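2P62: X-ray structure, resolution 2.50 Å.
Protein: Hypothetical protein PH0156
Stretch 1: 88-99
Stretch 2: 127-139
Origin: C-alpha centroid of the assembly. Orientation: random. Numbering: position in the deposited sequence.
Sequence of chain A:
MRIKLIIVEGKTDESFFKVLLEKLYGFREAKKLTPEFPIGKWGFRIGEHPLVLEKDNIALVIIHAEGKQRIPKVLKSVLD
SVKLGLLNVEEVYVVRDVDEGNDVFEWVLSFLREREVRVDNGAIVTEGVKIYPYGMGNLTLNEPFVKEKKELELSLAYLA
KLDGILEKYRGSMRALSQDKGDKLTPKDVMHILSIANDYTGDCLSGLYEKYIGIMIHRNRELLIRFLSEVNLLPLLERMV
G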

# COMPACT_ATOMS: atom_id res chain seq x y z
N ASN A 88 24.13 19.79 7.59
CA ASN A 88 24.06 19.97 9.02
C ASN A 88 23.42 18.77 9.72
O ASN A 88 22.47 18.91 10.49
CB ASN A 88 23.28 21.24 9.35
CG ASN A 88 23.46 21.66 10.79
OD1 ASN A 88 22.55 22.21 11.41
ND2 ASN A 88 24.64 21.41 11.34
N VAL A 89 23.94 17.58 9.44
CA VAL A 89 23.42 16.36 10.04
C VAL A 89 24.22 16.02 11.29
O VAL A 89 25.45 15.96 11.25
CB VAL A 89 23.47 15.18 9.04
CG1 VAL A 89 23.19 13.86 9.76
CG2 VAL A 89 22.44 15.39 7.95
N GLU A 90 23.52 15.80 12.39
CA GLU A 90 24.17 15.48 13.66
C GLU A 90 23.85 14.08 14.18
O GLU A 90 24.58 13.55 15.01
CB GLU A 90 23.79 16.53 14.71
CG GLU A 90 22.36 16.45 15.20
CD GLU A 90 22.03 17.61 16.13
OE1 GLU A 90 22.96 18.28 16.62
OE2 GLU A 90 20.83 17.84 16.39
N GLU A 91 22.76 13.49 13.71
CA GLU A 91 22.42 12.15 14.15
C GLU A 91 21.82 11.36 13.00
O GLU A 91 21.14 11.90 12.13
CB GLU A 91 21.45 12.17 15.35
CG GLU A 91 21.93 13.03 16.53
CD GLU A 91 21.06 12.95 17.78
OE1 GLU A 91 19.81 12.97 17.66
OE2 GLU A 91 21.64 12.88 18.89
N VAL A 92 22.11 10.07 13.01
CA VAL A 92 21.59 9.16 12.01
C VAL A 92 21.08 7.93 12.75
O VAL A 92 21.80 7.33 13.56
CB VAL A 92 22.66 8.72 10.99
CG1 VAL A 92 22.06 7.68 10.05
CG2 VAL A 92 23.16 9.92 10.18
N TYR A 93 19.83 7.57 12.49
CA TYR A 93 19.21 6.41 13.10
C TYR A 93 19.02 5.34 12.03
O TYR A 93 18.55 5.63 10.94
CB TYR A 93 17.85 6.79 13.71
CG TYR A 93 17.96 7.75 14.86
CD1 TYR A 93 18.11 9.12 14.64
CD2 TYR A 93 18.01 7.29 16.18
CE1 TYR A 93 18.33 10.00 15.68
CE2 TYR A 93 18.23 8.17 17.25
CZ TYR A 93 18.40 9.53 16.99
OH TYR A 93 18.68 10.42 18.01
N VAL A 94 19.42 4.11 12.33
CA VAL A 94 19.25 3.03 11.37
C VAL A 94 18.41 1.96 12.06
O VAL A 94 18.88 1.31 12.99
CB VAL A 94 20.62 2.47 10.94
CG1 VAL A 94 20.42 1.38 9.88
CG2 VAL A 94 21.49 3.59 10.37
N VAL A 95 17.17 1.80 11.61
CA VAL A 95 16.24 0.85 12.20
C VAL A 95 15.98 -0.36 11.33
O VAL A 95 15.65 -0.23 10.15
CB VAL A 95 14.90 1.54 12.50
CG1 VAL A 95 13.88 0.52 13.04
CG2 VAL A 95 15.13 2.68 13.50
N ARG A 96 16.13 -1.53 11.92
CA ARG A 96 15.93 -2.79 11.21
C ARG A 96 15.39 -3.84 12.16
O ARG A 96 15.73 -3.85 13.34
CB ARG A 96 17.25 -3.28 10.61
CG ARG A 96 17.09 -4.56 9.80
CD ARG A 96 18.38 -5.03 9.16
NE ARG A 96 19.30 -5.65 10.12
CZ ARG A 96 20.46 -6.21 9.80
NH1 ARG A 96 20.87 -6.23 8.54
NH2 ARG A 96 21.22 -6.74 10.74
N ASP A 97 14.54 -4.73 11.65
CA ASP A 97 14.02 -5.80 12.49
C ASP A 97 15.21 -6.58 13.01
O ASP A 97 16.25 -6.68 12.34
CB ASP A 97 13.14 -6.78 11.70
CG ASP A 97 11.86 -6.16 11.17
OD1 ASP A 97 11.32 -5.23 11.81
OD2 ASP A 97 11.39 -6.65 10.12
N VAL A 98 15.06 -7.15 14.20
CA VAL A 98 16.09 -7.97 14.81
C VAL A 98 16.30 -9.24 13.98
O VAL A 98 17.42 -9.70 13.81
CB VAL A 98 15.68 -8.31 16.26
CG1 VAL A 98 16.62 -9.35 16.86
CG2 VAL A 98 15.66 -7.04 17.11
N ASP A 99 15.20 -9.78 13.44
CA ASP A 99 15.19 -11.00 12.61
C ASP A 99 16.15 -11.02 11.45
O ASP A 99 16.79 -12.04 11.19
CB ASP A 99 13.82 -11.20 11.99
CG ASP A 99 12.82 -11.67 12.98
OD1 ASP A 99 11.62 -11.68 12.62
OD2 ASP A 99 13.23 -12.04 14.10
N GLU A 127 33.05 11.37 12.43
CA GLU A 127 32.86 12.62 11.72
C GLU A 127 31.94 13.53 12.53
O GLU A 127 31.25 14.38 11.98
CB GLU A 127 32.24 12.33 10.35
CG GLU A 127 33.15 12.54 9.13
CD GLU A 127 34.54 11.93 9.27
OE1 GLU A 127 35.44 12.63 9.80
OE2 GLU A 127 34.75 10.77 8.85
N GLY A 128 31.93 13.34 13.85
CA GLY A 128 31.09 14.16 14.71
C GLY A 128 29.61 13.81 14.63
O GLY A 128 28.77 14.50 15.21
N VAL A 129 29.28 12.73 13.93
CA VAL A 129 27.88 12.32 13.78
C VAL A 129 27.54 11.09 14.63
O VAL A 129 28.22 10.07 14.56
CB VAL A 129 27.55 12.00 12.29
CG1 VAL A 129 26.17 11.40 12.16
CG2 VAL A 129 27.66 13.27 11.44
N LYS A 130 26.47 11.19 15.42
CA LYS A 130 26.04 10.07 16.25
C LYS A 130 25.16 9.09 15.46
O LYS A 130 24.04 9.43 15.08
CB LYS A 130 25.26 10.57 17.48
CG LYS A 130 26.12 11.20 18.55
CD LYS A 130 25.30 11.54 19.77
CE LYS A 130 26.13 12.32 20.77
NZ LYS A 130 26.76 13.49 20.10
N ILE A 131 25.67 7.89 15.22
CA ILE A 131 24.91 6.89 14.49
C ILE A 131 24.28 5.89 15.46
O ILE A 131 24.98 5.22 16.23
CB ILE A 131 25.82 6.18 13.47
CG1 ILE A 131 26.42 7.23 12.52
CG2 ILE A 131 25.02 5.14 12.68
CD1 ILE A 131 27.58 6.74 11.61
N TYR A 132 22.96 5.80 15.43
CA TYR A 132 22.24 4.91 16.32
C TYR A 132 21.66 3.69 15.65
O TYR A 132 20.67 3.77 14.93
CB TYR A 132 21.11 5.66 17.04
CG TYR A 132 21.57 6.71 18.02
CD1 TYR A 132 21.89 6.37 19.34
CD2 TYR A 132 21.65 8.06 17.65
CE1 TYR A 132 22.28 7.34 20.26
CE2 TYR A 132 22.04 9.04 18.57
CZ TYR A 132 22.35 8.67 19.87
OH TYR A 132 22.71 9.63 20.78
N PRO A 133 22.30 2.54 15.83
CA PRO A 133 21.76 1.33 15.21
C PRO A 133 20.70 0.77 16.16
O PRO A 133 20.95 0.58 17.35
CB PRO A 133 22.99 0.43 15.05
CG PRO A 133 23.94 0.90 16.12
CD PRO A 133 23.72 2.38 16.23
N TYR A 134 19.50 0.53 15.65
CA TYR A 134 18.43 0.03 16.50
C TYR A 134 17.68 -1.15 15.91
O TYR A 134 17.25 -1.12 14.76
CB TYR A 134 17.45 1.17 16.80
CG TYR A 134 16.35 0.81 17.75
CD1 TYR A 134 15.12 0.34 17.28
CD2 TYR A 134 16.53 0.90 19.13
CE1 TYR A 134 14.10 -0.02 18.16
CE2 TYR A 134 15.52 0.54 20.02
CZ TYR A 134 14.31 0.09 19.53
OH TYR A 134 13.30 -0.25 20.41
N GLY A 135 17.53 -2.20 16.72
CA GLY A 135 16.82 -3.39 16.28
C GLY A 135 15.37 -3.33 16.75
O GLY A 135 15.13 -3.18 17.95
N MET A 136 14.42 -3.43 15.82
CA MET A 136 13.00 -3.37 16.16
C MET A 136 12.43 -4.75 16.50
O MET A 136 12.79 -5.76 15.89
CB MET A 136 12.22 -2.77 14.99
CG MET A 136 10.70 -2.65 15.22
SD MET A 136 10.23 -1.40 16.44
CE MET A 136 10.86 0.03 15.62
N GLY A 137 11.55 -4.79 17.48
CA GLY A 137 10.94 -6.05 17.86
C GLY A 137 11.65 -6.79 18.97
O GLY A 137 11.56 -8.01 19.05
N ASN A 138 12.36 -6.08 19.84
CA ASN A 138 13.05 -6.75 20.94
C ASN A 138 12.12 -6.94 22.14
O ASN A 138 12.16 -6.16 23.09
CB ASN A 138 14.30 -5.98 21.37
CG ASN A 138 15.58 -6.72 21.00
OD1 ASN A 138 15.70 -7.92 21.24
ND2 ASN A 138 16.55 -5.99 20.44
N LEU A 139 11.28 -7.96 22.07
CA LEU A 139 10.35 -8.26 23.15
C LEU A 139 9.88 -9.70 23.02
O LEU A 139 10.33 -10.41 22.13
CB LEU A 139 9.14 -7.30 23.13
CG LEU A 139 8.12 -7.16 21.98
CD1 LEU A 139 8.84 -7.01 20.65
CD2 LEU A 139 7.19 -8.36 21.94
O HOH W 1 26.26 14.47 16.97

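Parallel β-strands pair by a simple rule: on each strand every second residue gives both its N-H and its C=O to the neighbour, while the residues between them face the other way. Strands 89-97 and 129-136 of PH0156 are a clear example. Here V92, V94 and R96 are the doubly bonded residues of the first strand. Y132 N donates to V92 O at 2.7 Å and V94 N to Y132 O at 2.9 Å, so the amide and carbonyl of Y132 bond to V92 and V94, on either side of its register partner Y93. Y134 repeats the pattern, its N donating to V94 O at 2.8 Å and its O accepting from R96 N at 3.1 Å. The ladder starts with K130 N to E90 O and runs on past the first strand's end.

Y132 has the most surface covered by the other stretch; its backbone lies within the ladder and its ring meets Y93. It is paired in register with Y93, both side chains project from the same face of the sheet, and both take chi1 in the m well. The two rings are carried side by side: their planes are within 10° of parallel and their centroids 4.9 Å apart, but they are slid so that they barely overlap. Contact is close nonetheless, with Y93 CE2 3.4 Å from Y132 CD2. The carboxylate of E91, on the same face, adds to this cluster. E91 OE1 accepts a hydrogen bond from Y93 OH at 2.8 Å. E91 OE2 lies at the edge of the Y132 ring, 3.9 Å from Y132 CE2.

M136 and V98, equal in area covered, close the far end. M136 N donates to R96 O at 2.8 Å, and M136 O accepts from V98 N at 3.2 Å, so the pairing outlasts the strand by one residue. The M136 side chain, on the tyrosine face, has chi2 and chi3 both p, and its CE lies 4.0 Å from V95 CG1. V98 instead points toward the second stretch, its CG2 3.7 Å from G135 C and 3.6 Å from N138 ND2. Glycine suits this arrangement: an ideal CB on G135 would sit only 3.0 Å from V98 CG2.

The opposite face is plainer and aliphatic where V92 meets its neighbours, with V92 CG2 3.9 Å from V129 CG1 and V92 CB 4.3 Å from I131 CG1. The example shows how the register seen in the backbone hydrogen bonds goes with the pairing of side chains on each face.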